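PDB 5XSW: chitinase from Thermococcus chitonophagus, which probably hydrolyses the beta-1,4 linkages within chitin chains as an endochitinase, this chain being the C-terminal part of a longer protein. Local coordinates for residues F250-G255 / P293-V298; V298-E303 / F334-G339. All blocks are in the same frame, centred on the assembly; numbering follows the deposited sequence.

Overall arrangement
After the beta-rich N-terminal part, the chain enters a mostly helical region where both contacts are buried. Contact 1 comes first: it brings 293-298 back to 250-255, closing a loop of 37 residues that includes helix 274-278. Contact 2 opens only there, with 298-303, and closes a second loop of 30 residues at 334-339, passing through helix 313-321. The two loops therefore follow in series and meet at Val298, with helix 288-311 serving both. The centres of the two contacts lie about 9 Å apart, and Tyr336 OH of contact 2 probably hydrogen-bonds Phe250 O of contact 1. Together they tie helix 327-338 and the segment leading into helix 254-263, both of which carry glycan-pocket residues, to helix 288-311.

Contact 1 of 2, residues F250-G255 / P293-V298; sequences FQVESG and PIVAAV. With NAG (2-acetamido-2-deoxy-beta-D-glucopyranose), chain C; PO4 (phosphate ion), chain M.
Chi1 of -66° sets Phe250 CG anti to the carbonyl carbon and beside the backbone N; from there the ring lies against Ala296 and Pro293 of helix 288-311. Ala296 CB sits over one face of the Phe250 ring in a CH-pi contact, 3.8 Å from the centroid and 21° off the normal. It is displaced toward the rim, and Ala296 CB is nearest to Phe250 CG, at 3.6 Å. Farther out, Phe250 CE2 reaches Pro293 CA at 3.5 Å, and the proline ring crosses the phenyl obliquely. Val252 adds a looser apolar touch, Val252 CG1 lying 4.4 Å from Val295 CG1. Leu206 and Ala210 of helix 203-214 also pack against the phenyl group, building it into the helical core. Gln251, between Phe250 and Val252 in the chain, turns to the glycan pocket instead. Its chain bends at chi2 (-79°), and Gln251 OE1 accepts a hydrogen bond from O3 of the N-acetylglucosamine at 2.7 Å, while NE2 is held by Gly248 O. Arg338 of the second subunit bonds the same sugar. Across the two segments the chemistry is entirely apolar: packing by Phe250 and Val252 alone joins loop to helix, and probably helps to place Gln251, whose OE1 bonds the sugar.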
# COMPACT_ATOMS: atom_id res chain seq x y z
N PHE A 250 -10.71 -6.26 -11.10
CA PHE A 250 -11.12 -5.67 -9.78
C PHE A 250 -10.49 -4.32 -9.48
O PHE A 250 -10.83 -3.68 -8.48
CB PHE A 250 -10.72 -6.65 -8.67
CG PHE A 250 -11.50 -7.95 -8.77
CD1 PHE A 250 -12.86 -7.97 -8.40
CD2 PHE A 250 -10.89 -9.09 -9.32
CE1 PHE A 250 -13.62 -9.17 -8.50
CE2 PHE A 250 -11.63 -10.33 -9.46
CZ PHE A 250 -12.98 -10.36 -9.02
N GLN A 251 -9.52 -3.91 -10.32
CA GLN A 251 -8.82 -2.59 -10.17
C GLN A 251 -8.19 -2.46 -8.82
O GLN A 251 -8.34 -1.46 -8.13
CB GLN A 251 -9.78 -1.42 -10.46
CG GLN A 251 -10.29 -1.50 -11.95
CD GLN A 251 -9.20 -0.94 -12.93
OE1 GLN A 251 -8.99 0.28 -12.96
NE2 GLN A 251 -8.47 -1.82 -13.64
N VAL A 252 -7.51 -3.52 -8.41
CA VAL A 252 -6.72 -3.47 -7.19
C VAL A 252 -5.36 -2.78 -7.54
O VAL A 252 -4.63 -3.30 -8.36
CB VAL A 252 -6.42 -4.89 -6.63
CG1 VAL A 252 -5.45 -4.75 -5.41
CG2 VAL A 252 -7.75 -5.62 -6.21
N GLU A 253 -5.04 -1.67 -6.88
CA GLU A 253 -3.76 -0.96 -7.12
C GLU A 253 -2.59 -1.51 -6.35
O GLU A 253 -2.77 -2.23 -5.35
CB GLU A 253 -3.94 0.53 -6.76
CG GLU A 253 -4.97 1.15 -7.68
CD GLU A 253 -5.11 2.67 -7.50
OE1 GLU A 253 -4.10 3.32 -7.17
OE2 GLU A 253 -6.23 3.19 -7.66
N SER A 254 -1.37 -1.17 -6.77
CA SER A 254 -0.25 -1.75 -6.09
C SER A 254 -0.09 -1.33 -4.62
O SER A 254 0.44 -2.13 -3.86
CB SER A 254 1.08 -1.49 -6.85
OG SER A 254 1.46 -0.15 -6.78
N GLY A 255 -0.50 -0.13 -4.21
CA GLY A 255 -0.34 0.26 -2.80
C GLY A 255 -1.21 -0.67 -1.90
O GLY A 255 -0.74 -1.24 -0.91
N PRO A 293 -9.48 -12.87 -8.14
CA PRO A 293 -10.64 -12.81 -7.22
C PRO A 293 -10.29 -13.15 -5.76
O PRO A 293 -10.89 -12.59 -4.84
CB PRO A 293 -11.64 -13.84 -7.84
CG PRO A 293 -10.72 -14.78 -8.66
CD PRO A 293 -9.71 -13.80 -9.25
N ILE A 294 -9.29 -13.98 -5.53
CA ILE A 294 -8.85 -14.22 -4.15
C ILE A 294 -8.19 -12.98 -3.55
O ILE A 294 -8.47 -12.59 -2.39
CB ILE A 294 -7.90 -15.45 -4.13
CG1 ILE A 294 -8.76 -16.69 -4.48
CG2 ILE A 294 -7.24 -15.60 -2.74
CD1 ILE A 294 -7.90 -17.81 -5.15
N VAL A 295 -7.36 -12.28 -4.33
CA VAL A 295 -6.78 -11.01 -3.86
C VAL A 295 -7.88 -9.98 -3.52
O VAL A 295 -7.83 -9.36 -2.50
CB VAL A 295 -5.79 -10.41 -4.92
CG1 VAL A 295 -5.27 -9.01 -4.48
CG2 VAL A 295 -4.64 -11.40 -5.11
N ALA A 296 -8.84 -9.80 -4.41
CA ALA A 296 -9.93 -8.88 -4.15
C ALA A 296 -10.69 -9.26 -2.86
O ALA A 296 -10.98 -8.38 -2.04
CB ALA A 296 -10.91 -8.82 -5.35
N ALA A 297 -10.96 -10.56 -2.69
CA ALA A 297 -11.63 -11.06 -1.46
C ALA A 297 -10.80 -10.74 -0.20
O ALA A 297 -11.32 -10.32 0.79
CB ALA A 297 -11.87 -12.56 -1.58
N VAL A 298 -9.48 -10.95 -0.24
CA VAL A 298 -8.65 -10.62 0.90
C VAL A 298 -8.64 -9.12 1.16
O VAL A 298 -8.65 -8.70 2.31
CB VAL A 298 -7.20 -11.16 0.71
CG1 VAL A 298 -6.22 -10.67 1.83
CG2 VAL A 298 -7.26 -12.75 0.67
C1 NAG C . -13.88 2.62 -13.31
C2 NAG C . -12.41 2.53 -13.23
C3 NAG C . -11.95 2.14 -11.83
C4 NAG C . -12.54 3.02 -10.77
C5 NAG C . -14.00 3.00 -10.90
C6 NAG C . -14.58 3.95 -9.88
C7 NAG C . -10.95 1.82 -15.17
C8 NAG C . -10.49 0.69 -16.14
N2 NAG C . -11.94 1.53 -14.22
O3 NAG C . -10.51 2.17 -11.70
O4 NAG C . -12.29 2.47 -9.46
O5 NAG C . -14.42 3.47 -12.23
O6 NAG C . -15.97 3.93 -10.20
O7 NAG C . -10.47 2.96 -15.18
P PO4 M . 0.17 3.12 -6.04
O1 PO4 M . -0.55 1.87 -6.45
O2 PO4 M . 0.04 4.09 -7.18
O3 PO4 M . 1.65 2.92 -5.87
O4 PO4 M . -0.51 3.62 -4.83

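Contact 2 of 2, residues V298-E303 / F334-G339. With NAG (2-acetamido-2-deoxy-beta-D-glucopyranose), chain D.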
# COMPACT_ATOMS: atom_id res chain seq x y z
N VAL A 298 -9.48 -10.95 -0.24
CA VAL A 298 -8.65 -10.62 0.90
C VAL A 298 -8.64 -9.12 1.16
O VAL A 298 -8.65 -8.70 2.31
CB VAL A 298 -7.20 -11.16 0.71
CG1 VAL A 298 -6.22 -10.67 1.83
CG2 VAL A 298 -7.26 -12.75 0.67
N SER A 299 -8.63 -8.31 0.10
CA SER A 299 -8.68 -6.86 0.29
C SER A 299 -9.96 -6.41 1.00
O SER A 299 -9.94 -5.54 1.88
CB SER A 299 -8.58 -6.15 -1.09
OG SER A 299 -8.37 -4.75 -0.88
N LEU A 300 -11.09 -6.96 0.57
CA LEU A 300 -12.37 -6.70 1.20
C LEU A 300 -12.40 -7.22 2.63
O LEU A 300 -12.89 -6.56 3.53
CB LEU A 300 -13.48 -7.34 0.38
CG LEU A 300 -13.69 -6.71 -0.99
CD1 LEU A 300 -14.37 -7.68 -1.94
CD2 LEU A 300 -14.49 -5.44 -0.85
N THR A 301 -11.82 -8.39 2.82
CA THR A 301 -11.75 -9.02 4.12
C THR A 301 -10.97 -8.12 5.07
O THR A 301 -11.33 -7.97 6.22
CB THR A 301 -11.09 -10.40 4.03
OG1 THR A 301 -11.96 -11.28 3.33
CG2 THR A 301 -10.80 -10.95 5.41
N MET A 302 -9.92 -7.50 4.55
CA MET A 302 -9.08 -6.64 5.35
C MET A 302 -9.90 -5.48 5.91
O MET A 302 -9.74 -5.13 7.05
CB MET A 302 -7.93 -6.09 4.51
CG MET A 302 -7.10 -5.02 5.20
SD MET A 302 -7.77 -3.36 5.03
CE MET A 302 -7.28 -2.96 3.36
N GLU A 303 -10.79 -4.91 5.11
CA GLU A 303 -11.60 -3.81 5.60
C GLU A 303 -12.46 -4.27 6.77
O GLU A 303 -12.52 -3.61 7.80
CB GLU A 303 -12.51 -3.29 4.50
CG GLU A 303 -11.83 -2.84 3.22
CD GLU A 303 -12.82 -2.50 2.14
OE1 GLU A 303 -13.87 -1.94 2.48
OE2 GLU A 303 -12.57 -2.80 0.97
N PHE A 334 -17.95 0.92 -0.21
CA PHE A 334 -17.43 2.29 -0.18
C PHE A 334 -15.93 2.34 0.18
O PHE A 334 -15.16 3.05 -0.44
CB PHE A 334 -18.28 3.15 0.81
CG PHE A 334 -17.78 4.57 0.96
CD1 PHE A 334 -17.98 5.51 -0.05
CD2 PHE A 334 -17.10 4.93 2.09
CE1 PHE A 334 -17.53 6.83 0.10
CE2 PHE A 334 -16.67 6.24 2.29
CZ PHE A 334 -16.87 7.20 1.28
N GLY A 335 -15.53 1.56 1.18
CA GLY A 335 -14.16 1.48 1.66
C GLY A 335 -13.25 0.89 0.55
O GLY A 335 -12.04 1.15 0.48
N TYR A 336 -13.83 0.04 -0.27
CA TYR A 336 -13.03 -0.60 -1.35
C TYR A 336 -12.68 0.44 -2.37
O TYR A 336 -11.52 0.52 -2.83
CB TYR A 336 -13.81 -1.71 -2.04
CG TYR A 336 -12.95 -2.43 -3.10
CD1 TYR A 336 -12.13 -3.48 -2.75
CD2 TYR A 336 -13.01 -2.04 -4.43
CE1 TYR A 336 -11.36 -4.18 -3.71
CE2 TYR A 336 -12.25 -2.69 -5.41
CZ TYR A 336 -11.43 -3.74 -5.04
OH TYR A 336 -10.69 -4.39 -6.00
N ASN A 337 -13.66 1.26 -2.70
CA ASN A 337 -13.44 2.31 -3.72
C ASN A 337 -12.73 3.58 -3.15
O ASN A 337 -11.83 4.13 -3.80
CB ASN A 337 -14.77 2.71 -4.32
CG ASN A 337 -14.65 3.84 -5.37
OD1 ASN A 337 -15.29 4.87 -5.22
ND2 ASN A 337 -13.81 3.64 -6.42
N ARG A 338 -13.08 4.02 -1.95
CA ARG A 338 -12.55 5.29 -1.42
C ARG A 338 -11.52 5.11 -0.30
O ARG A 338 -10.91 6.07 0.12
CB ARG A 338 -13.70 6.17 -0.93
CG ARG A 338 -14.67 6.66 -2.01
CD ARG A 338 -14.09 7.46 -3.19
NE ARG A 338 -13.14 8.50 -2.80
CZ ARG A 338 -13.45 9.72 -2.36
NH1 ARG A 338 -14.71 10.09 -2.24
NH2 ARG A 338 -12.46 10.58 -2.09
N GLY A 339 -11.34 3.88 0.18
CA GLY A 339 -10.30 3.54 1.13
C GLY A 339 -10.83 3.47 2.58
O GLY A 339 -11.89 4.03 2.90
C1 NAG D . -11.47 15.18 -3.75
C2 NAG D . -11.34 14.08 -2.73
C3 NAG D . -10.09 13.29 -2.98
C4 NAG D . -9.99 12.78 -4.37
C5 NAG D . -10.10 13.91 -5.33
C6 NAG D . -10.09 13.35 -6.78
C7 NAG D . -12.09 14.32 -0.36
C8 NAG D . -11.95 15.01 1.01
N2 NAG D . -11.25 14.72 -1.43
O3 NAG D . -9.97 12.21 -2.05
O4 NAG D . -8.65 12.21 -4.59
O5 NAG D . -11.36 14.63 -5.12
O6 NAG D . -10.27 14.48 -7.60
O7 NAG D . -12.84 13.37 -0.52
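Tyr336 and Glu303 carry most of this crossing of two helices, 298-303 on helix 288-311 and 334-338 at the end of helix 327-338; the local axes pass 9.9 Å apart at 111°. Tyr336 CG is anti to the backbone N (chi1 -177°), and the ring slants past Leu300, where Leu300 CD2 lies 3.6 Å from Tyr336 CD1. The hydroxyl at the far end is engaged by Phe250 O. One turn on from Leu300, Glu303 runs extended beyond CG and lays its carboxylate against the opposing backbone. Glu303 OE2 comes within 3.2 Å of Tyr336 CA and lies at the edge of the tyrosine ring, in its plane. Both oxygens are near Tyr336 N as well, but the angles are too poor for hydrogen bonds. Gly335, which has no side chain, lets Glu303 OE1 come to 3.5 Å from Gly335 C. Val340 and Ile343 of helix 340-346 also touch Glu303. Beyond the crossing, Asn337 lines the glycan pocket of its own chain, whereas Arg338 reaches a sugar that is also hydrogen-bonded to Glu213 and Gln251 of the second subunit: Arg338 NH2 donates to O7 of that N-acetylglucosamine at 3.2 Å, nearly straight at 164°.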